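Local coordinates for type-2Aa cytolytic delta-endotoxin (Bacillus thuringiensis serovar kyushuensis, PDB 1CBY), which kills the larvae of dipteran insects by forming pores in the epithelial cell membrane of the midgut, after release from a dimeric protoxin, at residues V195-E198 against F204-I207; T165-N170 against Q200-F205; V105-M110 against T142-D147; Q113-I118 against N133-T138. All blocks are in the same frame, centred on the assembly; numbering follows the deposited sequence.

Interaction 1. Residues V195-E198 against F204-I207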
# COMPACT_ATOMS: atom_id res chain seq x y z
N VAL A 195 -7.08 -11.88 20.74
CA VAL A 195 -8.53 -11.77 20.59
C VAL A 195 -9.23 -13.00 21.15
O VAL A 195 -8.76 -14.13 20.98
CB VAL A 195 -8.95 -11.65 19.10
CG1 VAL A 195 -10.35 -11.08 19.00
CG2 VAL A 195 -7.97 -10.79 18.33
N ASP A 196 -10.39 -12.79 21.77
CA ASP A 196 -11.15 -13.89 22.36
C ASP A 196 -11.96 -14.70 21.35
O ASP A 196 -13.06 -15.15 21.67
CB ASP A 196 -12.07 -13.36 23.47
CG ASP A 196 -13.20 -12.47 22.94
OD1 ASP A 196 -12.98 -11.75 21.94
OD2 ASP A 196 -14.30 -12.51 23.52
N VAL A 197 -11.44 -14.88 20.14
CA VAL A 197 -12.15 -15.67 19.13
C VAL A 197 -11.19 -16.54 18.32
O VAL A 197 -9.98 -16.47 18.50
CB VAL A 197 -13.01 -14.79 18.16
CG1 VAL A 197 -14.14 -14.11 18.90
CG2 VAL A 197 -12.15 -13.77 17.46
N GLU A 198 -11.76 -17.38 17.46
CA GLU A 198 -10.98 -18.27 16.62
C GLU A 198 -10.56 -17.62 15.30
O GLU A 198 -11.35 -16.92 14.67
CB GLU A 198 -11.75 -19.57 16.35
CG GLU A 198 -13.12 -19.37 15.70
CD GLU A 198 -13.89 -20.67 15.53
OE1 GLU A 198 -14.10 -21.37 16.54
OE2 GLU A 198 -14.28 -20.99 14.39
N PHE A 204 -11.93 -12.77 8.84
CA PHE A 204 -12.98 -12.06 8.12
C PHE A 204 -13.64 -10.94 8.91
O PHE A 204 -14.79 -10.57 8.66
CB PHE A 204 -14.00 -13.05 7.57
CG PHE A 204 -13.42 -13.99 6.55
CD1 PHE A 204 -13.33 -13.62 5.22
CD2 PHE A 204 -12.90 -15.22 6.94
CE1 PHE A 204 -12.73 -14.45 4.28
CE2 PHE A 204 -12.30 -16.06 6.01
CZ PHE A 204 -12.21 -15.68 4.68
N PHE A 205 -12.89 -10.37 9.84
CA PHE A 205 -13.34 -9.26 10.66
C PHE A 205 -13.42 -7.97 9.85
O PHE A 205 -12.59 -7.71 8.98
CB PHE A 205 -12.37 -9.05 11.82
CG PHE A 205 -12.78 -9.74 13.09
CD1 PHE A 205 -13.92 -10.53 13.14
CD2 PHE A 205 -12.04 -9.55 14.25
CE1 PHE A 205 -14.32 -11.14 14.33
CE2 PHE A 205 -12.42 -10.15 15.45
CZ PHE A 205 -13.57 -10.94 15.49
N THR A 206 -14.42 -7.15 10.15
CA THR A 206 -14.60 -5.87 9.48
C THR A 206 -14.52 -4.74 10.51
O THR A 206 -14.54 -4.99 11.71
CB THR A 206 -15.96 -5.81 8.74
OG1 THR A 206 -17.03 -5.96 9.69
CG2 THR A 206 -16.06 -6.92 7.70
N ILE A 207 -14.44 -3.50 10.03
CA ILE A 207 -14.36 -2.32 10.89
C ILE A 207 -15.50 -2.26 11.91
O ILE A 207 -15.33 -1.71 13.01
CB ILE A 207 -14.36 -1.03 10.01
CG1 ILE A 207 -13.00 -0.86 9.34
CG2 ILE A 207 -14.67 0.20 10.84
CD1 ILE A 207 -11.86 -0.61 10.31
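Phe205 makes the whole contribution of residues 204-207 to this contact, burying about 50 of the 89 Å² shared by the two sides. The backbones stay far apart, with 10.7 Å between the CA atoms of Val197 and Phe205, their nearest pair, and the gap is bridged by the side chains, chiefly the long Phe205. Its far end does the touching. Phe205 CZ lies 3.7 Å from Val197 CG2, and Phe205 CE2 meets the same methyl at 4.1 Å, the two side chains lying at a slant to each other. Val195 CG1 comes to the edge of the ring, near its plane, 4.2 Å from Phe205 CE2. In Val197, chi1 of -65° sets CG2 between the backbone N and the carbonyl carbon, and this is the methyl that meets the ring.

Farther along, Thr206 turns to a different neighbour: its backbone N bonds to Asp209 OD2, and it packs on Lys208 of the second subunit. Ile207 follows, packing on Ser108 of helix 107-122 and on Asn145 of the second subunit. The contact therefore joins the exit of strand 183-195 to the loop leading into strand 210-225, across the short helix 199-202. No hydrogen bond or charge pair links the two segments, which implies that the direct contact is apolar and adds no directional bond; hydrogen bonds that hold each segment, such as Val197 O with Thr165 OG1, go to other partners.

Interaction 2. Residues T165-N170 against Q200-F205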
# COMPACT_ATOMS: atom_id res chain seq x y z
N THR A 165 -7.02 -16.08 19.68
CA THR A 165 -6.16 -15.91 18.52
C THR A 165 -5.19 -14.78 18.84
O THR A 165 -5.60 -13.68 19.20
CB THR A 165 -6.98 -15.54 17.27
OG1 THR A 165 -7.89 -16.60 16.96
CG2 THR A 165 -6.06 -15.29 16.08
N SER A 166 -3.89 -15.07 18.76
CA SER A 166 -2.87 -14.07 19.04
C SER A 166 -1.95 -13.92 17.85
O SER A 166 -1.85 -14.83 17.03
CB SER A 166 -2.06 -14.49 20.26
OG SER A 166 -2.88 -14.55 21.41
N TYR A 167 -1.30 -12.77 17.74
CA TYR A 167 -0.37 -12.53 16.64
C TYR A 167 0.48 -11.28 16.83
O TYR A 167 0.17 -10.42 17.65
CB TYR A 167 -1.10 -12.48 15.29
CG TYR A 167 -2.21 -11.45 15.16
CD1 TYR A 167 -1.93 -10.14 14.75
CD2 TYR A 167 -3.54 -11.79 15.41
CE1 TYR A 167 -2.94 -9.21 14.59
CE2 TYR A 167 -4.56 -10.85 15.25
CZ TYR A 167 -4.26 -9.56 14.84
OH TYR A 167 -5.26 -8.64 14.68
N TYR A 168 1.58 -11.23 16.09
CA TYR A 168 2.48 -10.09 16.13
C TYR A 168 2.30 -9.38 14.81
O TYR A 168 2.13 -10.03 13.77
CB TYR A 168 3.92 -10.56 16.27
CG TYR A 168 4.21 -11.26 17.58
CD1 TYR A 168 3.68 -10.79 18.78
CD2 TYR A 168 5.04 -12.37 17.62
CE1 TYR A 168 3.97 -11.41 19.99
CE2 TYR A 168 5.34 -13.00 18.83
CZ TYR A 168 4.80 -12.52 20.00
OH TYR A 168 5.10 -13.12 21.20
N TYR A 169 2.31 -8.05 14.84
CA TYR A 169 2.16 -7.27 13.62
C TYR A 169 3.19 -6.15 13.68
O TYR A 169 3.16 -5.33 14.59
CB TYR A 169 0.75 -6.71 13.52
CG TYR A 169 0.34 -6.34 12.12
CD1 TYR A 169 0.86 -5.21 11.49
CD2 TYR A 169 -0.58 -7.12 11.42
CE1 TYR A 169 0.47 -4.86 10.20
CE2 TYR A 169 -0.98 -6.77 10.13
CZ TYR A 169 -0.45 -5.64 9.53
OH TYR A 169 -0.85 -5.27 8.28
N ASN A 170 4.12 -6.15 12.74
CA ASN A 170 5.18 -5.16 12.71
C ASN A 170 4.96 -4.16 11.58
O ASN A 170 4.73 -4.55 10.43
CB ASN A 170 6.54 -5.83 12.53
CG ASN A 170 6.79 -6.93 13.55
OD1 ASN A 170 6.47 -6.77 14.73
ND2 ASN A 170 7.35 -8.04 13.09
N GLN A 200 -10.52 -18.32 12.19
CA GLN A 200 -11.41 -18.30 11.03
C GLN A 200 -12.35 -17.11 11.06
O GLN A 200 -12.76 -16.61 10.01
CB GLN A 200 -12.21 -19.60 10.90
CG GLN A 200 -11.54 -20.66 10.04
CD GLN A 200 -11.35 -20.22 8.59
OE1 GLN A 200 -12.31 -20.14 7.82
NE2 GLN A 200 -10.11 -19.95 8.22
N LYS A 201 -12.72 -16.68 12.26
CA LYS A 201 -13.61 -15.53 12.42
C LYS A 201 -12.79 -14.24 12.31
O LYS A 201 -13.17 -13.31 11.59
CB LYS A 201 -14.35 -15.60 13.76
CG LYS A 201 -15.38 -16.73 13.79
CD LYS A 201 -16.29 -16.65 15.00
CE LYS A 201 -17.39 -17.70 14.89
NZ LYS A 201 -18.34 -17.65 16.04
N VAL A 202 -11.63 -14.22 12.96
CA VAL A 202 -10.74 -13.07 12.92
C VAL A 202 -10.35 -12.70 11.48
O VAL A 202 -10.37 -11.53 11.11
CB VAL A 202 -9.45 -13.33 13.74
CG1 VAL A 202 -8.46 -12.20 13.56
CG2 VAL A 202 -9.78 -13.47 15.20
N LEU A 203 -10.04 -13.71 10.68
CA LEU A 203 -9.64 -13.49 9.29
C LEU A 203 -10.66 -12.69 8.47
O LEU A 203 -10.28 -12.02 7.50
CB LEU A 203 -9.38 -14.83 8.59
CG LEU A 203 -8.18 -15.67 9.01
CD1 LEU A 203 -8.18 -16.97 8.21
CD2 LEU A 203 -6.88 -14.91 8.80
N PHE A 204 -11.93 -12.77 8.84
CA PHE A 204 -12.98 -12.06 8.12
C PHE A 204 -13.64 -10.94 8.91
O PHE A 204 -14.79 -10.57 8.66
CB PHE A 204 -14.00 -13.05 7.57
CG PHE A 204 -13.42 -13.99 6.55
CD1 PHE A 204 -13.33 -13.62 5.22
CD2 PHE A 204 -12.90 -15.22 6.94
CE1 PHE A 204 -12.73 -14.45 4.28
CE2 PHE A 204 -12.30 -16.06 6.01
CZ PHE A 204 -12.21 -15.68 4.68
N PHE A 205 -12.89 -10.37 9.84
CA PHE A 205 -13.34 -9.26 10.66
C PHE A 205 -13.42 -7.97 9.85
O PHE A 205 -12.59 -7.71 8.98
CB PHE A 205 -12.37 -9.05 11.82
CG PHE A 205 -12.78 -9.74 13.09
CD1 PHE A 205 -13.92 -10.53 13.14
CD2 PHE A 205 -12.04 -9.55 14.25
CE1 PHE A 205 -14.32 -11.14 14.33
CE2 PHE A 205 -12.42 -10.15 15.45
CZ PHE A 205 -13.57 -10.94 15.49
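With chi1 at -62°, Thr165 sends CG2 anti to its backbone N and keeps OG1 beside that N, while Val202, at chi1 173°, splays CG1 and CG2 toward two different residues of the strand. Val202 CG2 meets Thr165, lying 4.1 Å from Thr165 CB and equally far from Thr165 OG1, and the two side chains pass alongside one another, pointing opposite ways. Val202 CG1 faces Tyr167 instead, at the looser distance of 4.5 Å from Tyr167 CE2. Val202 supplies 54 of the 99 Å² buried, all three touching residues are buried, and no hydrogen bond crosses between the segments. The polar ends are engaged elsewhere: Thr165 OG1 bonds to Val197 O, and Tyr167 OH to Thr142 O.

The valine is held on a compact turn. Residues 202-205 form a type I beta turn, with Phe205 N bonded to Val202 O at 3.1 Å. Within the turn, one face of the Phe205 ring lies against Val202 CA, which stands 3.8 Å from the ring plane, over the ring's centre.

In the fold, Val202 is the residue of segment 200-205 that brings the short helix 199-202 against the start of strand 165-175. That strand pairs antiparallel with strand 155-158 and with strand 183-195, and Trp157 of the former packs on Thr165 and meets the Tyr167 ring edge-to-face.

Interaction 3. Residues V105-M110 against T142-D147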
# COMPACT_ATOMS: atom_id res chain seq x y z
N VAL A 105 -14.26 -4.20 22.32
CA VAL A 105 -14.41 -2.99 21.52
C VAL A 105 -14.74 -3.28 20.08
O VAL A 105 -14.50 -4.39 19.57
CB VAL A 105 -13.12 -2.13 21.48
CG1 VAL A 105 -13.26 -0.95 22.40
CG2 VAL A 105 -11.90 -2.96 21.82
N GLU A 106 -15.29 -2.27 19.42
CA GLU A 106 -15.63 -2.32 18.01
C GLU A 106 -14.34 -1.85 17.36
O GLU A 106 -13.77 -0.83 17.78
CB GLU A 106 -16.76 -1.34 17.71
CG GLU A 106 -17.25 -1.37 16.27
CD GLU A 106 -18.42 -0.43 16.02
OE1 GLU A 106 -19.19 -0.17 16.97
OE2 GLU A 106 -18.56 0.04 14.88
N ILE A 107 -13.85 -2.59 16.37
CA ILE A 107 -12.60 -2.25 15.70
C ILE A 107 -12.53 -0.79 15.26
O ILE A 107 -11.49 -0.15 15.40
CB ILE A 107 -12.31 -3.20 14.52
CG1 ILE A 107 -12.21 -4.65 15.04
CG2 ILE A 107 -11.02 -2.81 13.82
CD1 ILE A 107 -12.09 -5.69 13.97
N SER A 108 -13.65 -0.24 14.78
CA SER A 108 -13.67 1.16 14.35
C SER A 108 -13.16 2.08 15.46
O SER A 108 -12.22 2.84 15.27
CB SER A 108 -15.09 1.57 13.95
OG SER A 108 -15.99 1.39 15.03
N VAL A 109 -13.76 1.94 16.64
CA VAL A 109 -13.38 2.76 17.78
C VAL A 109 -11.93 2.58 18.17
O VAL A 109 -11.24 3.55 18.50
CB VAL A 109 -14.27 2.47 19.01
CG1 VAL A 109 -14.00 3.48 20.10
CG2 VAL A 109 -15.74 2.48 18.61
N MET A 110 -11.45 1.34 18.13
CA MET A 110 -10.07 1.03 18.49
C MET A 110 -9.05 1.71 17.59
O MET A 110 -8.03 2.22 18.07
CB MET A 110 -9.84 -0.49 18.50
CG MET A 110 -8.42 -0.91 18.84
SD MET A 110 -8.33 -2.65 19.29
CE MET A 110 -8.97 -3.41 17.82
N THR A 142 -4.25 -3.69 10.51
CA THR A 142 -3.67 -4.47 11.58
C THR A 142 -4.74 -5.34 12.24
O THR A 142 -4.42 -6.31 12.93
CB THR A 142 -3.03 -3.53 12.64
OG1 THR A 142 -1.99 -2.75 12.02
CG2 THR A 142 -2.43 -4.32 13.80
N PHE A 143 -6.01 -5.02 12.00
CA PHE A 143 -7.09 -5.79 12.61
C PHE A 143 -8.10 -6.35 11.61
O PHE A 143 -8.86 -7.26 11.96
CB PHE A 143 -7.83 -4.94 13.65
CG PHE A 143 -6.93 -4.37 14.72
CD1 PHE A 143 -6.59 -5.12 15.84
CD2 PHE A 143 -6.39 -3.09 14.58
CE1 PHE A 143 -5.73 -4.60 16.81
CE2 PHE A 143 -5.54 -2.57 15.54
CZ PHE A 143 -5.21 -3.33 16.66
N THR A 144 -8.14 -5.80 10.40
CA THR A 144 -9.08 -6.25 9.38
C THR A 144 -8.37 -6.69 8.11
O THR A 144 -7.21 -6.33 7.87
CB THR A 144 -10.15 -5.15 9.02
OG1 THR A 144 -9.49 -3.92 8.66
CG2 THR A 144 -11.08 -4.88 10.20
N ASN A 145 -9.08 -7.47 7.29
CA ASN A 145 -8.54 -7.97 6.04
C ASN A 145 -7.28 -8.80 6.23
O ASN A 145 -6.41 -8.84 5.36
CB ASN A 145 -8.29 -6.83 5.05
CG ASN A 145 -9.57 -6.26 4.49
OD1 ASN A 145 -10.56 -6.97 4.31
ND2 ASN A 145 -9.56 -4.96 4.21
N LEU A 146 -7.22 -9.50 7.36
CA LEU A 146 -6.08 -10.34 7.69
C LEU A 146 -6.04 -11.54 6.74
O LEU A 146 -4.98 -12.11 6.50
CB LEU A 146 -6.14 -10.80 9.14
CG LEU A 146 -5.89 -9.71 10.18
CD1 LEU A 146 -5.93 -10.32 11.57
CD2 LEU A 146 -4.54 -9.06 9.93
N ASP A 147 -7.19 -11.88 6.18
CA ASP A 147 -7.30 -12.99 5.24
C ASP A 147 -6.44 -12.75 4.00
O ASP A 147 -5.95 -13.69 3.38
CB ASP A 147 -8.76 -13.20 4.83
CG ASP A 147 -9.33 -11.99 4.11
OD1 ASP A 147 -9.12 -10.86 4.59
OD2 ASP A 147 -10.00 -12.17 3.07
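Phe143 presents one ring face to Met110 and the other to Thr142. Met110 CE stands 3.5 Å above the plane of the Phe143 ring, offset toward the rim, and Thr142 CG2 lies 4.0 Å above the opposite face, likewise toward the rim. The first approach is a CH-pi contact: Met110 CE is 3.6 Å from the centroid of the Phe143 ring, 16° off its normal. The sulfur follows over the same face: Met110 SD is 4.4 Å from the centroid of the Phe143 ring, 25° off its normal, which makes this a Met-aromatic contact as well. Met110 gets there by running out extended as far as SD and then bending at chi3 (59°), a turn that folds the methyl over the ring. The two side chains lie nearly perpendicular to one another.

Ile107 covers the base of the phenylalanine and reaches on to Thr144. Its CG2 approaches obliquely, 3.8 Å from Phe143 CB, and Ile107 CD1 meets Thr144 CG2 at 4.0 Å. Only the methyl of Thr144 joins in here, its OG1 being bonded to Lys140 O at the end of the preceding helix.

All four touching residues are buried, and 193 Å² is hidden between the segments. Phe143 also packs on Val193 and Val215 of the sheet, and so joins the first turn of helix 107-122 to the loop after helix 129-141 and both to the strands. The motif is the Met-aromatic contact; it belongs to the single-domain alpha/beta fold of the Cyt toxins, in which helical hairpins flank a beta-sheet.

Interaction 4. Residues Q113-I118 against N133-T138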
# COMPACT_ATOMS: atom_id res chain seq x y z
N GLN A 113 -8.40 5.29 18.76
CA GLN A 113 -7.55 5.38 19.95
C GLN A 113 -6.09 5.25 19.55
O GLN A 113 -5.27 6.12 19.87
CB GLN A 113 -7.90 4.29 20.95
CG GLN A 113 -8.25 4.79 22.34
CD GLN A 113 -7.14 5.59 23.01
OE1 GLN A 113 -6.41 5.08 23.86
NE2 GLN A 113 -7.04 6.87 22.66
N LEU A 114 -5.77 4.19 18.81
CA LEU A 114 -4.41 3.93 18.37
C LEU A 114 -3.84 5.05 17.51
O LEU A 114 -2.67 5.41 17.65
CB LEU A 114 -4.33 2.59 17.63
CG LEU A 114 -4.84 1.36 18.40
CD1 LEU A 114 -4.79 0.15 17.51
CD2 LEU A 114 -4.01 1.13 19.65
N LYS A 115 -4.66 5.61 16.63
CA LYS A 115 -4.24 6.70 15.76
C LYS A 115 -3.86 7.92 16.60
O LYS A 115 -2.92 8.66 16.28
CB LYS A 115 -5.35 7.05 14.78
CG LYS A 115 -4.99 8.14 13.79
CD LYS A 115 -6.17 8.48 12.89
CE LYS A 115 -5.72 9.24 11.66
NZ LYS A 115 -6.82 9.37 10.66
N LYS A 116 -4.59 8.13 17.68
CA LYS A 116 -4.35 9.25 18.58
C LYS A 116 -3.08 8.99 19.39
O LYS A 116 -2.31 9.91 19.67
CB LYS A 116 -5.56 9.43 19.50
CG LYS A 116 -5.66 10.80 20.16
CD LYS A 116 -6.94 10.90 20.97
CE LYS A 116 -7.16 12.31 21.50
NZ LYS A 116 -6.12 12.73 22.46
N ILE A 117 -2.86 7.73 19.75
CA ILE A 117 -1.68 7.35 20.51
C ILE A 117 -0.43 7.48 19.63
O ILE A 117 0.63 7.88 20.09
CB ILE A 117 -1.80 5.92 21.06
CG1 ILE A 117 -3.00 5.84 22.00
CG2 ILE A 117 -0.53 5.53 21.81
CD1 ILE A 117 -3.28 4.46 22.55
N ILE A 118 -0.57 7.14 18.35
CA ILE A 118 0.53 7.26 17.40
C ILE A 118 0.88 8.74 17.26
O ILE A 118 2.05 9.12 17.35
CB ILE A 118 0.15 6.67 16.02
CG1 ILE A 118 0.01 5.15 16.11
CG2 ILE A 118 1.19 7.05 14.96
CD1 ILE A 118 -0.42 4.52 14.82
N ASN A 133 -4.10 9.49 6.49
CA ASN A 133 -4.99 8.50 5.89
C ASN A 133 -4.19 7.20 5.80
O ASN A 133 -4.72 6.12 6.05
CB ASN A 133 -5.45 8.93 4.50
CG ASN A 133 -6.66 9.85 4.54
OD1 ASN A 133 -7.05 10.42 3.52
ND2 ASN A 133 -7.28 10.00 5.71
N SER A 134 -2.90 7.32 5.46
CA SER A 134 -2.02 6.17 5.37
C SER A 134 -1.92 5.54 6.75
O SER A 134 -2.04 4.33 6.90
CB SER A 134 -0.62 6.59 4.90
OG SER A 134 -0.68 7.13 3.59
N VAL A 135 -1.75 6.38 7.76
CA VAL A 135 -1.66 5.92 9.13
C VAL A 135 -2.93 5.18 9.55
O VAL A 135 -2.85 4.08 10.10
CB VAL A 135 -1.42 7.08 10.11
CG1 VAL A 135 -1.58 6.61 11.54
CG2 VAL A 135 -0.03 7.65 9.90
N GLU A 136 -4.09 5.75 9.26
CA GLU A 136 -5.35 5.13 9.63
C GLU A 136 -5.58 3.83 8.86
O GLU A 136 -5.97 2.81 9.44
CB GLU A 136 -6.51 6.09 9.41
CG GLU A 136 -7.78 5.68 10.15
CD GLU A 136 -8.93 6.61 9.89
OE1 GLU A 136 -9.11 7.01 8.72
OE2 GLU A 136 -9.67 6.95 10.84
N ALA A 137 -5.33 3.87 7.55
CA ALA A 137 -5.49 2.69 6.71
C ALA A 137 -4.62 1.54 7.24
O ALA A 137 -5.09 0.42 7.40
CB ALA A 137 -5.13 3.02 5.29
N THR A 138 -3.36 1.85 7.54
CA THR A 138 -2.43 0.87 8.08
C THR A 138 -2.93 0.29 9.40
O THR A 138 -2.88 -0.92 9.61
CB THR A 138 -1.03 1.51 8.28
OG1 THR A 138 -0.46 1.83 7.00
CG2 THR A 138 -0.10 0.58 9.01
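Lys115, Val135 and Glu136 bury the most surface where two consecutive helices, 107-122 and 129-141, pack as a helical hairpin on one side of the sheet. Their segments cross steeply, with 132° between N-to-C directions, nearer antiparallel than parallel, and the axes approach to 10.0 Å. In helix 107-122 the apolar side, with Leu114, Ile117 and Ile118, is turned to the strands, and the charged pair lies farther out.

Lys115, at 80 Å², is the largest contributor. Its chain is extended from CG onward, which carries the amine across to Glu136, where it lies beside the whole side chain rather than at its end: Lys115 NZ is 3.5 Å from Glu136 CB. The charged groups form a salt bridge, but a long one, with Lys115 NZ 3.7 Å from Glu136 OE2. The ammonium also makes a weak hydrogen bond to Trp132 O, and Glu136 packs on Thr148 of the second subunit. The interaction of opposite charges is thus likely a modest attraction added to the contact of the lysine's alkyl chain.

Val135 supplies the apolar half. Chi1 of 170° places its CG1 anti to the backbone N, and this one methyl faces both partners, standing 4.4 Å from Lys115 CG. On the inner side Ile118, itself packed on Leu187 and Leu189 of strand 183-195, comes up tip to tip, so that Ile118 CD1 ends 4.1 Å from Val135 CG1.

How the interactions relate
Interactions 1, 2 and 3 form one continuous cluster on the same side of the chain's centre, their own centres 7 to 9 Å apart. Interactions 1 and 2 share Phe204 and Phe205, and a probable hydrogen bond from Val195 N to Thr165 O (2.8 Å) joins their first segments. Interaction 3 meets interaction 1 where Ile107 packs against Phe205, and interaction 2 through Tyr167. Interaction 4 lies farther along helix 107-122, its centre 12 Å from that of interaction 3; Phe143 CE2 packs on Leu114 CD1 between them. Interactions 1, 3 and 4 also reach the second subunit of the protoxin dimer. All four contacts lie away from the proteolytic processing stops at Ser38 and Ser228.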